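PDB 1YR2: prolyl oligopeptidase, which probably hydrolyses oligopeptides on the carboxyl side of proline, and far less readily of alanine, as a serine endopeptidase of the S9A family. Local coordinates for residues A[111-116]-A[411-416]; A[373-378]-A[390-395]; A[402-407]-A[442-447]; A[425-430]-A[459-464]; A[429-434]-A[452-457]. All coordinates share one frame; numbering follows the deposited sequence.

Interaction 1. Residues A[111-116]-A[411-416]; sequences FGLPQR and GLSGRP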
# COMPACT_ATOMS: atom_id res chain seq x y z
N PHE A 111 -6.51 -12.45 10.21
CA PHE A 111 -5.50 -13.17 10.98
C PHE A 111 -4.14 -12.55 10.68
O PHE A 111 -3.86 -12.16 9.54
CB PHE A 111 -5.47 -14.67 10.61
CG PHE A 111 -6.65 -15.43 11.10
CD1 PHE A 111 -7.83 -15.42 10.37
CD2 PHE A 111 -6.60 -16.17 12.27
CE1 PHE A 111 -8.93 -16.17 10.81
CE2 PHE A 111 -7.67 -16.92 12.68
CZ PHE A 111 -8.84 -16.90 11.97
N GLY A 112 -3.30 -12.43 11.70
CA GLY A 112 -1.90 -12.10 11.50
C GLY A 112 -1.06 -13.31 11.20
O GLY A 112 -1.48 -14.45 11.39
N LEU A 113 0.17 -13.10 10.72
CA LEU A 113 1.08 -14.18 10.50
C LEU A 113 1.40 -14.80 11.86
O LEU A 113 1.77 -14.09 12.80
CB LEU A 113 2.37 -13.72 9.82
CG LEU A 113 2.33 -13.30 8.33
CD1 LEU A 113 3.47 -12.32 8.03
CD2 LEU A 113 2.38 -14.55 7.38
N PRO A 114 1.30 -16.12 11.94
CA PRO A 114 1.58 -16.82 13.18
C PRO A 114 3.05 -17.06 13.50
O PRO A 114 3.86 -17.22 12.60
CB PRO A 114 0.85 -18.12 13.00
CG PRO A 114 0.74 -18.33 11.60
CD PRO A 114 0.74 -17.01 10.92
N GLN A 115 3.36 -17.08 14.79
CA GLN A 115 4.70 -17.38 15.30
C GLN A 115 4.58 -18.65 16.13
O GLN A 115 3.79 -18.71 17.07
CB GLN A 115 5.23 -16.24 16.16
CG GLN A 115 5.47 -14.96 15.41
CD GLN A 115 6.61 -15.09 14.39
OE1 GLN A 115 7.53 -15.90 14.56
NE2 GLN A 115 6.55 -14.28 13.34
N ARG A 116 5.35 -19.66 15.76
CA ARG A 116 5.41 -20.93 16.53
C ARG A 116 6.64 -20.91 17.45
O ARG A 116 7.75 -20.65 16.99
CB ARG A 116 5.50 -22.09 15.57
CG ARG A 116 4.24 -22.26 14.72
CD ARG A 116 4.35 -23.29 13.56
NE ARG A 116 3.01 -23.76 13.24
CZ ARG A 116 2.48 -24.92 13.67
NH1 ARG A 116 3.18 -25.79 14.39
NH2 ARG A 116 1.23 -25.21 13.31
N GLY A 411 4.73 -10.33 4.28
CA GLY A 411 5.71 -10.97 5.09
C GLY A 411 5.72 -12.50 4.98
O GLY A 411 4.81 -13.16 4.40
N LEU A 412 6.73 -13.02 5.61
CA LEU A 412 6.92 -14.44 5.79
C LEU A 412 7.12 -14.67 7.28
O LEU A 412 7.72 -13.83 7.96
CB LEU A 412 8.18 -14.87 5.08
CG LEU A 412 8.46 -16.37 5.05
CD1 LEU A 412 7.91 -16.93 3.78
CD2 LEU A 412 9.93 -16.67 5.18
N SER A 413 6.58 -15.76 7.80
CA SER A 413 6.91 -16.19 9.13
C SER A 413 7.30 -17.66 9.06
O SER A 413 6.87 -18.43 8.17
CB SER A 413 5.78 -15.91 10.12
OG SER A 413 4.62 -16.72 9.94
N GLY A 414 8.20 -18.01 9.95
CA GLY A 414 8.75 -19.35 10.01
C GLY A 414 10.15 -19.24 10.58
O GLY A 414 10.65 -18.15 10.86
N ARG A 415 10.74 -20.38 10.84
CA ARG A 415 12.03 -20.46 11.50
C ARG A 415 12.88 -21.52 10.74
O ARG A 415 12.35 -22.50 10.20
CB ARG A 415 11.82 -20.96 12.93
CG ARG A 415 11.19 -20.00 13.88
CD ARG A 415 10.99 -20.61 15.27
NE ARG A 415 10.14 -21.81 15.24
CZ ARG A 415 10.08 -22.72 16.23
NH1 ARG A 415 10.82 -22.57 17.33
NH2 ARG A 415 9.28 -23.79 16.14
N PRO A 416 14.19 -21.36 10.78
CA PRO A 416 15.07 -22.40 10.28
C PRO A 416 14.81 -23.69 11.05
O PRO A 416 14.59 -23.67 12.24
CB PRO A 416 16.46 -21.86 10.62
CG PRO A 416 16.33 -20.47 10.79
CD PRO A 416 14.94 -20.20 11.31
O HOH W 1 8.13 -13.16 11.30

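Interaction 2. Residues A[373-378]-A[390-395]; sequences GNRLFA and AFDLDG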
# COMPACT_ATOMS: atom_id res chain seq x y z
N GLY A 373 12.55 -23.34 7.20
CA GLY A 373 12.90 -24.69 6.81
C GLY A 373 14.41 -24.64 6.58
O GLY A 373 15.15 -24.20 7.47
N ASN A 374 14.86 -24.97 5.38
CA ASN A 374 16.31 -24.88 5.08
C ASN A 374 16.57 -23.94 3.93
O ASN A 374 17.56 -24.08 3.27
CB ASN A 374 16.92 -26.25 4.74
CG ASN A 374 16.88 -27.20 5.91
OD1 ASN A 374 17.08 -26.79 7.08
ND2 ASN A 374 16.56 -28.46 5.63
N ARG A 375 15.70 -22.94 3.77
CA ARG A 375 15.68 -22.12 2.57
C ARG A 375 15.50 -20.63 2.82
O ARG A 375 14.92 -20.17 3.84
CB ARG A 375 14.57 -22.61 1.67
CG ARG A 375 14.88 -23.88 0.95
CD ARG A 375 13.71 -24.41 0.18
NE ARG A 375 14.09 -25.46 -0.77
CZ ARG A 375 13.24 -26.00 -1.64
NH1 ARG A 375 11.95 -25.63 -1.69
NH2 ARG A 375 13.67 -26.88 -2.51
N LEU A 376 16.00 -19.87 1.85
CA LEU A 376 15.72 -18.45 1.74
C LEU A 376 14.51 -18.26 0.86
O LEU A 376 14.40 -18.90 -0.17
CB LEU A 376 16.88 -17.71 1.07
CG LEU A 376 18.19 -17.58 1.82
CD1 LEU A 376 19.34 -17.38 0.85
CD2 LEU A 376 18.06 -16.38 2.80
N PHE A 377 13.62 -17.38 1.27
CA PHE A 377 12.46 -16.97 0.45
C PHE A 377 12.56 -15.47 0.19
O PHE A 377 12.45 -14.64 1.12
CB PHE A 377 11.15 -17.37 1.14
CG PHE A 377 10.99 -18.84 1.23
CD1 PHE A 377 10.51 -19.57 0.13
CD2 PHE A 377 11.48 -19.52 2.32
CE1 PHE A 377 10.41 -20.95 0.17
CE2 PHE A 377 11.42 -20.88 2.39
CZ PHE A 377 10.89 -21.63 1.31
N ALA A 378 12.68 -15.12 -1.08
CA ALA A 378 13.02 -13.74 -1.51
C ALA A 378 11.84 -13.18 -2.28
O ALA A 378 11.47 -13.75 -3.30
CB ALA A 378 14.26 -13.76 -2.38
N ALA A 390 12.66 -19.14 -4.12
CA ALA A 390 13.27 -19.95 -3.08
C ALA A 390 14.69 -20.27 -3.42
O ALA A 390 15.05 -20.48 -4.60
CB ALA A 390 12.50 -21.26 -2.88
N PHE A 391 15.54 -20.30 -2.40
CA PHE A 391 16.97 -20.66 -2.59
C PHE A 391 17.42 -21.50 -1.40
O PHE A 391 16.92 -21.31 -0.29
CB PHE A 391 17.86 -19.42 -2.63
CG PHE A 391 17.52 -18.45 -3.70
CD1 PHE A 391 16.55 -17.46 -3.46
CD2 PHE A 391 18.10 -18.53 -4.96
CE1 PHE A 391 16.22 -16.54 -4.41
CE2 PHE A 391 17.72 -17.59 -5.96
CZ PHE A 391 16.76 -16.58 -5.63
N ASP A 392 18.35 -22.43 -1.61
CA ASP A 392 19.12 -22.99 -0.50
C ASP A 392 19.88 -21.86 0.20
O ASP A 392 20.13 -20.84 -0.38
CB ASP A 392 20.14 -24.06 -1.00
CG ASP A 392 19.47 -25.28 -1.62
OD1 ASP A 392 18.29 -25.60 -1.31
OD2 ASP A 392 20.04 -26.00 -2.44
N LEU A 393 20.31 -22.10 1.42
CA LEU A 393 21.01 -21.11 2.20
C LEU A 393 22.31 -20.66 1.55
O LEU A 393 22.74 -19.52 1.77
CB LEU A 393 21.26 -21.63 3.63
CG LEU A 393 20.00 -21.87 4.51
CD1 LEU A 393 20.33 -22.36 5.94
CD2 LEU A 393 19.17 -20.67 4.56
N ASP A 394 22.87 -21.48 0.69
CA ASP A 394 24.11 -21.12 -0.01
C ASP A 394 23.85 -20.42 -1.35
O ASP A 394 24.78 -20.09 -2.10
CB ASP A 394 24.98 -22.37 -0.16
CG ASP A 394 24.48 -23.33 -1.24
OD1 ASP A 394 23.29 -23.25 -1.65
OD2 ASP A 394 25.21 -24.22 -1.72
N GLY A 395 22.58 -20.20 -1.68
CA GLY A 395 22.20 -19.48 -2.88
C GLY A 395 21.68 -20.33 -4.03
O GLY A 395 21.28 -19.80 -5.07
O HOH W 2 19.91 -24.92 2.45

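Interaction 3. Residues A[402-407]-A[442-447]; sequences SLPGIG and AKTTPW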
# COMPACT_ATOMS: atom_id res chain seq x y z
N SER A 402 4.74 -21.23 -5.49
CA SER A 402 3.42 -21.23 -6.10
C SER A 402 2.47 -20.35 -5.26
O SER A 402 2.34 -20.57 -4.06
CB SER A 402 2.89 -22.68 -6.22
OG SER A 402 2.72 -23.25 -4.89
N LEU A 403 1.85 -19.35 -5.87
CA LEU A 403 0.87 -18.48 -5.23
C LEU A 403 -0.53 -18.73 -5.82
O LEU A 403 -0.61 -19.25 -6.93
CB LEU A 403 1.29 -17.02 -5.47
CG LEU A 403 2.63 -16.53 -4.92
CD1 LEU A 403 2.87 -15.12 -5.38
CD2 LEU A 403 2.64 -16.63 -3.43
N PRO A 404 -1.61 -18.36 -5.13
CA PRO A 404 -2.97 -18.63 -5.61
C PRO A 404 -3.29 -17.95 -6.95
O PRO A 404 -4.12 -18.46 -7.69
CB PRO A 404 -3.89 -18.06 -4.50
CG PRO A 404 -3.10 -17.80 -3.38
CD PRO A 404 -1.66 -17.70 -3.82
N GLY A 405 -2.62 -16.85 -7.25
CA GLY A 405 -2.79 -16.13 -8.49
C GLY A 405 -1.87 -14.91 -8.47
O GLY A 405 -0.98 -14.80 -7.60
N ILE A 406 -2.08 -13.99 -9.40
CA ILE A 406 -1.33 -12.71 -9.42
C ILE A 406 -1.66 -11.90 -8.18
O ILE A 406 -2.81 -11.73 -7.86
CB ILE A 406 -1.64 -11.93 -10.72
CG1 ILE A 406 -0.95 -12.61 -11.91
CG2 ILE A 406 -1.17 -10.49 -10.64
CD1 ILE A 406 -1.48 -12.11 -13.28
N GLY A 407 -0.64 -11.39 -7.50
CA GLY A 407 -0.87 -10.58 -6.32
C GLY A 407 0.39 -10.05 -5.68
O GLY A 407 1.43 -9.90 -6.30
N ALA A 442 8.04 -25.41 -1.57
CA ALA A 442 7.79 -24.04 -2.00
C ALA A 442 6.35 -23.92 -2.52
O ALA A 442 6.08 -23.23 -3.48
CB ALA A 442 8.82 -23.62 -3.06
N LYS A 443 5.42 -24.58 -1.83
CA LYS A 443 4.01 -24.54 -2.18
C LYS A 443 3.16 -23.93 -1.07
O LYS A 443 3.33 -24.23 0.12
CB LYS A 443 3.50 -25.95 -2.45
CG LYS A 443 4.03 -26.63 -3.73
CD LYS A 443 3.40 -28.04 -3.86
CE LYS A 443 3.42 -28.59 -5.30
NZ LYS A 443 4.78 -28.41 -5.92
N THR A 444 2.25 -23.07 -1.46
CA THR A 444 1.30 -22.48 -0.54
C THR A 444 -0.01 -23.23 -0.63
O THR A 444 -0.38 -23.76 -1.66
CB THR A 444 1.09 -21.00 -0.81
OG1 THR A 444 0.65 -20.77 -2.16
CG2 THR A 444 2.42 -20.24 -0.65
N THR A 445 -0.70 -23.22 0.50
CA THR A 445 -2.02 -23.79 0.66
C THR A 445 -2.75 -22.90 1.64
O THR A 445 -2.14 -22.10 2.36
CB THR A 445 -1.97 -25.23 1.27
OG1 THR A 445 -1.12 -25.24 2.42
CG2 THR A 445 -1.35 -26.20 0.39
N PRO A 446 -4.06 -23.03 1.70
CA PRO A 446 -4.82 -22.26 2.71
C PRO A 446 -4.47 -22.58 4.15
O PRO A 446 -4.18 -23.72 4.49
CB PRO A 446 -6.28 -22.64 2.39
CG PRO A 446 -6.22 -23.09 0.97
CD PRO A 446 -4.91 -23.81 0.80
N TRP A 447 -4.50 -21.56 5.01
CA TRP A 447 -4.35 -21.75 6.43
C TRP A 447 -5.73 -21.55 7.07
O TRP A 447 -6.69 -22.23 6.71
CB TRP A 447 -3.26 -20.81 6.97
CG TRP A 447 -2.90 -21.06 8.39
CD1 TRP A 447 -2.50 -22.28 8.93
CD2 TRP A 447 -2.93 -20.14 9.50
NE1 TRP A 447 -2.31 -22.14 10.28
CE2 TRP A 447 -2.57 -20.86 10.66
CE3 TRP A 447 -3.22 -18.77 9.62
CZ2 TRP A 447 -2.49 -20.25 11.93
CZ3 TRP A 447 -3.16 -18.16 10.87
CH2 TRP A 447 -2.80 -18.92 12.02

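Interaction 4. Residues A[425-430]-A[459-464]; sequences FSSFTQ and FRVEQV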
# COMPACT_ATOMS: atom_id res chain seq x y z
N PHE A 425 -0.51 -12.78 1.65
CA PHE A 425 -0.81 -12.58 0.22
C PHE A 425 -2.06 -11.71 0.09
O PHE A 425 -3.09 -11.93 0.80
CB PHE A 425 -1.02 -13.92 -0.44
CG PHE A 425 -1.41 -13.83 -1.87
CD1 PHE A 425 -0.47 -13.62 -2.84
CD2 PHE A 425 -2.73 -13.95 -2.25
CE1 PHE A 425 -0.83 -13.57 -4.18
CE2 PHE A 425 -3.11 -13.86 -3.60
CZ PHE A 425 -2.17 -13.69 -4.56
N SER A 426 -2.05 -10.79 -0.87
CA SER A 426 -3.25 -10.03 -1.16
C SER A 426 -3.34 -9.73 -2.65
O SER A 426 -2.32 -9.83 -3.40
CB SER A 426 -3.29 -8.76 -0.34
OG SER A 426 -2.47 -7.78 -0.96
N SER A 427 -4.52 -9.40 -3.14
CA SER A 427 -4.66 -9.00 -4.52
C SER A 427 -5.99 -8.30 -4.71
O SER A 427 -6.70 -8.11 -3.76
CB SER A 427 -4.56 -10.21 -5.47
OG SER A 427 -4.28 -9.76 -6.79
N PHE A 428 -6.33 -7.92 -5.94
CA PHE A 428 -7.55 -7.15 -6.18
C PHE A 428 -8.80 -7.90 -5.75
O PHE A 428 -9.80 -7.28 -5.40
CB PHE A 428 -7.65 -6.72 -7.64
CG PHE A 428 -6.50 -5.92 -8.10
CD1 PHE A 428 -6.34 -4.62 -7.67
CD2 PHE A 428 -5.50 -6.49 -8.91
CE1 PHE A 428 -5.26 -3.86 -8.06
CE2 PHE A 428 -4.42 -5.71 -9.36
CZ PHE A 428 -4.29 -4.40 -8.90
N THR A 429 -8.75 -9.24 -5.71
CA THR A 429 -9.91 -10.01 -5.24
C THR A 429 -9.58 -10.87 -4.06
O THR A 429 -10.32 -11.83 -3.75
CB THR A 429 -10.43 -10.90 -6.35
OG1 THR A 429 -9.33 -11.69 -6.86
CG2 THR A 429 -10.90 -10.02 -7.52
N GLN A 430 -8.53 -10.52 -3.35
CA GLN A 430 -8.10 -11.26 -2.16
C GLN A 430 -7.65 -10.30 -1.08
O GLN A 430 -6.52 -9.80 -1.09
CB GLN A 430 -7.00 -12.24 -2.54
CG GLN A 430 -6.41 -13.05 -1.40
CD GLN A 430 -7.44 -13.91 -0.76
OE1 GLN A 430 -7.75 -14.98 -1.28
NE2 GLN A 430 -7.99 -13.46 0.37
N PHE A 459 -13.08 -15.22 -9.15
CA PHE A 459 -12.60 -14.07 -9.89
C PHE A 459 -11.21 -14.41 -10.42
O PHE A 459 -10.52 -15.26 -9.84
CB PHE A 459 -12.50 -12.85 -8.98
CG PHE A 459 -13.75 -12.50 -8.31
CD1 PHE A 459 -14.14 -13.17 -7.16
CD2 PHE A 459 -14.59 -11.54 -8.85
CE1 PHE A 459 -15.38 -12.90 -6.61
CE2 PHE A 459 -15.80 -11.25 -8.24
CZ PHE A 459 -16.16 -11.95 -7.13
N ARG A 460 -10.79 -13.69 -11.45
CA ARG A 460 -9.49 -13.88 -12.06
C ARG A 460 -8.78 -12.55 -12.22
O ARG A 460 -9.38 -11.62 -12.78
CB ARG A 460 -9.71 -14.48 -13.44
CG ARG A 460 -8.55 -15.22 -14.00
CD ARG A 460 -8.89 -15.97 -15.32
NE ARG A 460 -9.65 -17.20 -15.08
CZ ARG A 460 -10.89 -17.45 -15.53
NH1 ARG A 460 -11.56 -16.57 -16.27
NH2 ARG A 460 -11.46 -18.61 -15.23
N VAL A 461 -7.52 -12.46 -11.76
CA VAL A 461 -6.66 -11.30 -12.06
C VAL A 461 -5.77 -11.74 -13.22
O VAL A 461 -5.08 -12.76 -13.10
CB VAL A 461 -5.76 -10.94 -10.86
CG1 VAL A 461 -4.78 -9.84 -11.19
CG2 VAL A 461 -6.61 -10.55 -9.66
N GLU A 462 -5.77 -10.99 -14.31
CA GLU A 462 -4.91 -11.30 -15.45
C GLU A 462 -3.95 -10.14 -15.64
O GLU A 462 -4.21 -9.07 -15.14
CB GLU A 462 -5.78 -11.43 -16.71
CG GLU A 462 -6.59 -12.71 -16.72
CD GLU A 462 -7.42 -12.88 -17.98
OE1 GLU A 462 -6.88 -13.24 -19.04
OE2 GLU A 462 -8.64 -12.65 -17.90
N GLN A 463 -2.81 -10.34 -16.30
CA GLN A 463 -1.91 -9.25 -16.63
C GLN A 463 -1.53 -9.34 -18.09
O GLN A 463 -1.36 -10.42 -18.61
CB GLN A 463 -0.63 -9.29 -15.75
CG GLN A 463 0.40 -8.16 -16.05
CD GLN A 463 1.61 -8.20 -15.14
OE1 GLN A 463 2.24 -9.26 -14.99
NE2 GLN A 463 1.90 -7.07 -14.47
N VAL A 464 -1.53 -8.19 -18.76
CA VAL A 464 -1.13 -8.09 -20.14
C VAL A 464 -0.07 -7.03 -20.25
O VAL A 464 0.16 -6.26 -19.33
CB VAL A 464 -2.33 -7.78 -21.09
CG1 VAL A 464 -3.37 -8.90 -20.96
CG2 VAL A 464 -2.96 -6.41 -20.79
O HOH W 3 -8.61 -14.59 -7.85

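Interaction 5. Residues A[429-434]-A[452-457]; sequences TQPATV and LTFDPA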
# COMPACT_ATOMS: atom_id res chain seq x y z
N THR A 429 -8.75 -9.24 -5.71
CA THR A 429 -9.91 -10.01 -5.24
C THR A 429 -9.58 -10.87 -4.06
O THR A 429 -10.32 -11.83 -3.75
CB THR A 429 -10.43 -10.90 -6.35
OG1 THR A 429 -9.33 -11.69 -6.86
CG2 THR A 429 -10.90 -10.02 -7.52
N GLN A 430 -8.53 -10.52 -3.35
CA GLN A 430 -8.10 -11.26 -2.16
C GLN A 430 -7.65 -10.30 -1.08
O GLN A 430 -6.52 -9.80 -1.09
CB GLN A 430 -7.00 -12.24 -2.54
CG GLN A 430 -6.41 -13.05 -1.40
CD GLN A 430 -7.44 -13.91 -0.76
OE1 GLN A 430 -7.75 -14.98 -1.28
NE2 GLN A 430 -7.99 -13.46 0.37
N PRO A 431 -8.51 -10.01 -0.11
CA PRO A 431 -8.04 -9.30 1.07
C PRO A 431 -6.89 -10.05 1.72
O PRO A 431 -6.86 -11.28 1.67
CB PRO A 431 -9.28 -9.25 1.97
CG PRO A 431 -10.44 -9.53 1.06
CD PRO A 431 -9.92 -10.41 -0.00
N ALA A 432 -5.96 -9.32 2.35
CA ALA A 432 -4.73 -9.89 2.85
C ALA A 432 -5.08 -11.12 3.66
O ALA A 432 -5.94 -11.08 4.53
CB ALA A 432 -4.02 -8.93 3.72
N THR A 433 -4.38 -12.19 3.36
CA THR A 433 -4.62 -13.46 3.99
C THR A 433 -3.34 -14.19 4.27
O THR A 433 -2.33 -14.05 3.54
CB THR A 433 -5.56 -14.30 3.07
OG1 THR A 433 -5.93 -15.51 3.76
CG2 THR A 433 -4.85 -14.81 1.78
N VAL A 434 -3.34 -14.97 5.33
CA VAL A 434 -2.20 -15.84 5.61
C VAL A 434 -2.34 -17.18 4.87
O VAL A 434 -3.35 -17.88 5.03
CB VAL A 434 -2.09 -16.07 7.15
CG1 VAL A 434 -0.99 -17.09 7.45
CG2 VAL A 434 -1.86 -14.72 7.89
N LEU A 452 -15.71 -14.34 4.16
CA LEU A 452 -15.94 -13.14 3.34
C LEU A 452 -17.31 -13.29 2.69
O LEU A 452 -17.90 -14.37 2.69
CB LEU A 452 -14.89 -13.04 2.23
CG LEU A 452 -13.42 -12.92 2.68
CD1 LEU A 452 -12.54 -12.80 1.51
CD2 LEU A 452 -13.30 -11.71 3.57
N THR A 453 -17.82 -12.22 2.11
CA THR A 453 -19.09 -12.29 1.40
C THR A 453 -18.96 -12.77 -0.06
O THR A 453 -19.95 -12.82 -0.79
CB THR A 453 -19.80 -10.96 1.41
OG1 THR A 453 -18.96 -9.98 0.80
CG2 THR A 453 -20.07 -10.49 2.86
N PHE A 454 -17.75 -13.09 -0.49
CA PHE A 454 -17.50 -13.62 -1.82
C PHE A 454 -16.43 -14.66 -1.72
O PHE A 454 -15.74 -14.77 -0.70
CB PHE A 454 -17.10 -12.48 -2.78
CG PHE A 454 -15.81 -11.77 -2.38
CD1 PHE A 454 -15.81 -10.70 -1.50
CD2 PHE A 454 -14.62 -12.19 -2.89
CE1 PHE A 454 -14.62 -10.09 -1.12
CE2 PHE A 454 -13.43 -11.56 -2.52
CZ PHE A 454 -13.42 -10.53 -1.65
N ASP A 455 -16.23 -15.42 -2.79
CA ASP A 455 -15.15 -16.38 -2.89
C ASP A 455 -14.07 -15.87 -3.82
O ASP A 455 -14.34 -15.76 -5.01
CB ASP A 455 -15.71 -17.69 -3.46
CG ASP A 455 -14.69 -18.82 -3.50
OD1 ASP A 455 -13.46 -18.61 -3.27
OD2 ASP A 455 -15.05 -19.99 -3.75
N PRO A 456 -12.87 -15.59 -3.33
CA PRO A 456 -11.77 -15.15 -4.21
C PRO A 456 -11.53 -16.00 -5.47
O PRO A 456 -11.21 -15.42 -6.51
CB PRO A 456 -10.54 -15.14 -3.29
CG PRO A 456 -11.15 -14.83 -1.96
CD PRO A 456 -12.47 -15.62 -1.92
N ALA A 457 -11.72 -17.31 -5.41
CA ALA A 457 -11.63 -18.19 -6.60
C ALA A 457 -12.73 -17.98 -7.68
O ALA A 457 -12.64 -18.54 -8.77
CB ALA A 457 -11.65 -19.64 -6.15
O HOH W 3 -8.61 -14.59 -7.85

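Interaction 1. Residues A[111-116]-A[411-416]
Ser413 marks the tight spot where the first and last blades of the seven-bladed propeller meet. Its hydroxyl donates to the carbonyl of Pro114, with 2.8 Å between Ser413 OG and Pro114 O, in the carbonyl plane. A chi1 of 70° puts OG in the crowded position between the backbone N and carbonyl carbon of Ser413, where it also lies 3.8 Å from Leu113 CB. Serine suits this buried place, being small and bringing its own donor. Next to it Leu113 extends toward the last blade and sets CD1 3.8 Å from Gly411 C. Glycine fits opposite that methyl, since a CB on Gly411 would come too close to it.

The other end is looser and wetter. The side chain of Gln115, bent at chi2, brings NE2 to 3.7 Å from Ser413 CB; NE2 donates to a water that in turn bonds weakly to Leu412 O, while OE1 accepts from Arg117. Arg415 bends at chi3 and lays one guanidinium face over Arg116 O, which sits 3.1 Å above the plane at its centre. This is no hydrogen bond, because the N-H groups point elsewhere, NH2 into a salt bridge with Asp418. An alanine at Arg415 removes the guanidinium with its link to Asp418, and would probably leave this end of the contact more loosely held. The two segments run almost parallel but share no backbone hydrogen bond, so side chains join them: a hydroxyl bond, the packing of Leu113, a weak water link and a guanidinium face; Arg116 NE adds a bond to the Tyr422 hydroxyl.

Interaction 2. Residues A[373-378]-A[390-395]
Backbone hydrogen bonds come first in this pair of middle strands of one propeller blade, the two arms of a beta hairpin. Leu376 and Phe391 form an antiparallel hydrogen-bonded pair: Leu376 N lies 2.7 Å from Phe391 O, and Phe391 N lies 2.9 Å from Leu376 O. Leu376 O is also approached by a C-H group, Ala390 CA standing 3.3 Å away.

Apolar contacts fill both faces. On one, Leu376 CB meets Phe391 CB, and the methyl of Ala378 sits at the edge of the Phe391 ring, 4.0 Å from CE1. On the other, Ala390 CB touches Phe377 CE1 at 3.7 Å, small enough to let that large ring lie against the partner strand. Leu393, on the type I turn from Asp392 to Gly395, folds back so that its CD2 packs 4.2 Å from Leu376 CG and its CG lies 3.5 Å from Asn374 O. An alanine at Leu393 lacks CG and both methyls, and would probably loosen the packing of Leu376 at the open end of the hairpin.

Polar links close the margin. A water donates to Asn374 O and accepts from Leu393 N, linking the two segments just beyond the strands. The charges of Arg375 and Asp392 are only near each other, beyond a salt bridge, so cohesion here would come chiefly from paired amides and apolar side chains, with charge adding at most a mild attraction.

Interaction 3. Residues A[402-407]-A[442-447]
A G1 beta bulge, in which Ala442 and Lys443 both face Asp438, opens the outermost strand of the propeller's last blade, and the loop leading from the preceding blade binds beside it. At the bulge Ala442 O faces that loop, where it accepts from Ser402 N at 3.1 Å, the donor lying nearly along the C=O axis. One residue beyond Lys443, the link is repaid in the other direction: Thr444 OG1 donates to Ser402 O over 2.6 Å, in the carbonyl plane and on a lone pair. Thr444 reaches it with OG1 in the crowded position between its backbone N and carbonyl carbon, chi1 58°.

Ser402 holds its hydroxyl in the same kind of position, chi1 64°, and so brings OG to 3.3 Å from Lys443 CA. There it also takes a weak, long bond from Thr444 N. Threonine and serine suit these places because a short side chain with a hydroxyl can bond to the backbone alongside without spreading the chains. Pro404 crosses Thr444 at about a right angle, and the threonine's flank meets Leu435 and Leu423 of the blade. Side-chain hydroxyls thus supplement sparse backbone pairing where a linker passes from one blade of the beta-propeller to the next.

Interaction 4. Residues A[425-430]-A[459-464]
Three chi1 angles set up this meeting. Val461 has CG1 anti to its backbone N (175°) and so spreads both methyls toward the propeller; Ser427 turns OG anti to its own N (-161°); Thr429 holds OG1 in the crowded position (53°), with CG2 beside the backbone N.

In consequence Val461 CG2 comes 3.8 Å from Ser427 OG, an atom whose hydrogen bond is to Ile406 O, and slides past the Thr429 hydroxyl. Val461 CG1 instead meets the edge of the Phe428 ring, 4.1 Å from CD2, the two side chains crossing at about a right angle. A branched valine suits the place, since one methyl meets the phenyl edge while the other lies beside the two hydroxyls. Thr429 CG2 packs 3.6 Å from Phe459 CB, and Met511 of helix 508-514 touches both side chains. The threonine's other branch is polar: Thr429 OG1 lies 3.1 Å from a water that donates to Phe459 O, 2.8 Å away.

No direct hydrogen bond joins the two segments. A type I turn from Ser427 to Gln430, closed by Gln430 N bonding to Ser427 O, presents the three propeller residues together. The arrangement is the interdomain seam of prolyl oligopeptidases, a propeller turn set against the edge strand of the alpha/beta-hydrolase sheet.

Interaction 5. Residues A[429-434]-A[452-457]
Where the propeller gives way to the alpha/beta-hydrolase domain, the connecting chain 452-457 lies against the turn and short strand at 429-431. Gln430 shows how they mesh. From CB the chain leaves with CG anti to the backbone N, chi1 177°; these two carbons meet nothing of the linker, and the residue leans on Phe425. A bend at chi2, 63°, then brings CD up to the CB-CG edge of the proline ring, 4.0 Å from Pro456 CG. At the tip OE1 rests 3.4 Å from Pro456 CB, a van der Waals contact of oxygen with a C-H group, whereas NE2 swings back to donate to Pro431 O over 2.8 Å, nearly straight at 165° and on a lone pair in the plane of both groups. That bond fixes the amide's rotation, and the CB-CG edge of the puckered proline ring packs beside it.

The carbonyl of Thr429 fares differently. It is buried without a hydrogen-bond partner, set 3.3 Å from Pro456 CB, and the Phe454 ring meets it edge-on with CE2 at 3.4 Å. The slightly positive C-H rim of that ring would probably offset part of the cost.

Pro431 completes the packing. Its CD touches Leu452 CD1 and Phe454 CZ tip to tip, each at 3.9 Å. A proline suits the spot because its rigid ring presents CG and CD to both partners at once. The linker's own bend is held by an Asx turn, in which Ala457 N reaches Asp455 OD1 at 3.0 Å from above the carboxylate plane.

Interactions 1, 2 and 3 lie within the propeller, while 4 and 5 join it to the catalytic domain. The last two share Thr429, Gln430 and one water, with centres about 10 Å apart; that water bonds to both Phe459 O and Pro456 O. Interaction 3 couples to interaction 4 through Ile406 O and Ser427 OG, 2.7 Å apart, and to interaction 1 through Trp447, which packs on Pro114. Interaction 2 touches interaction 1 where Gly373 N meets Arg415 O at 3.1 Å, but its centre is about 29 Å from that of interaction 5. Strand 459-467 edges the sheet whose strand 569-574 leads into the probable nucleophile elbow.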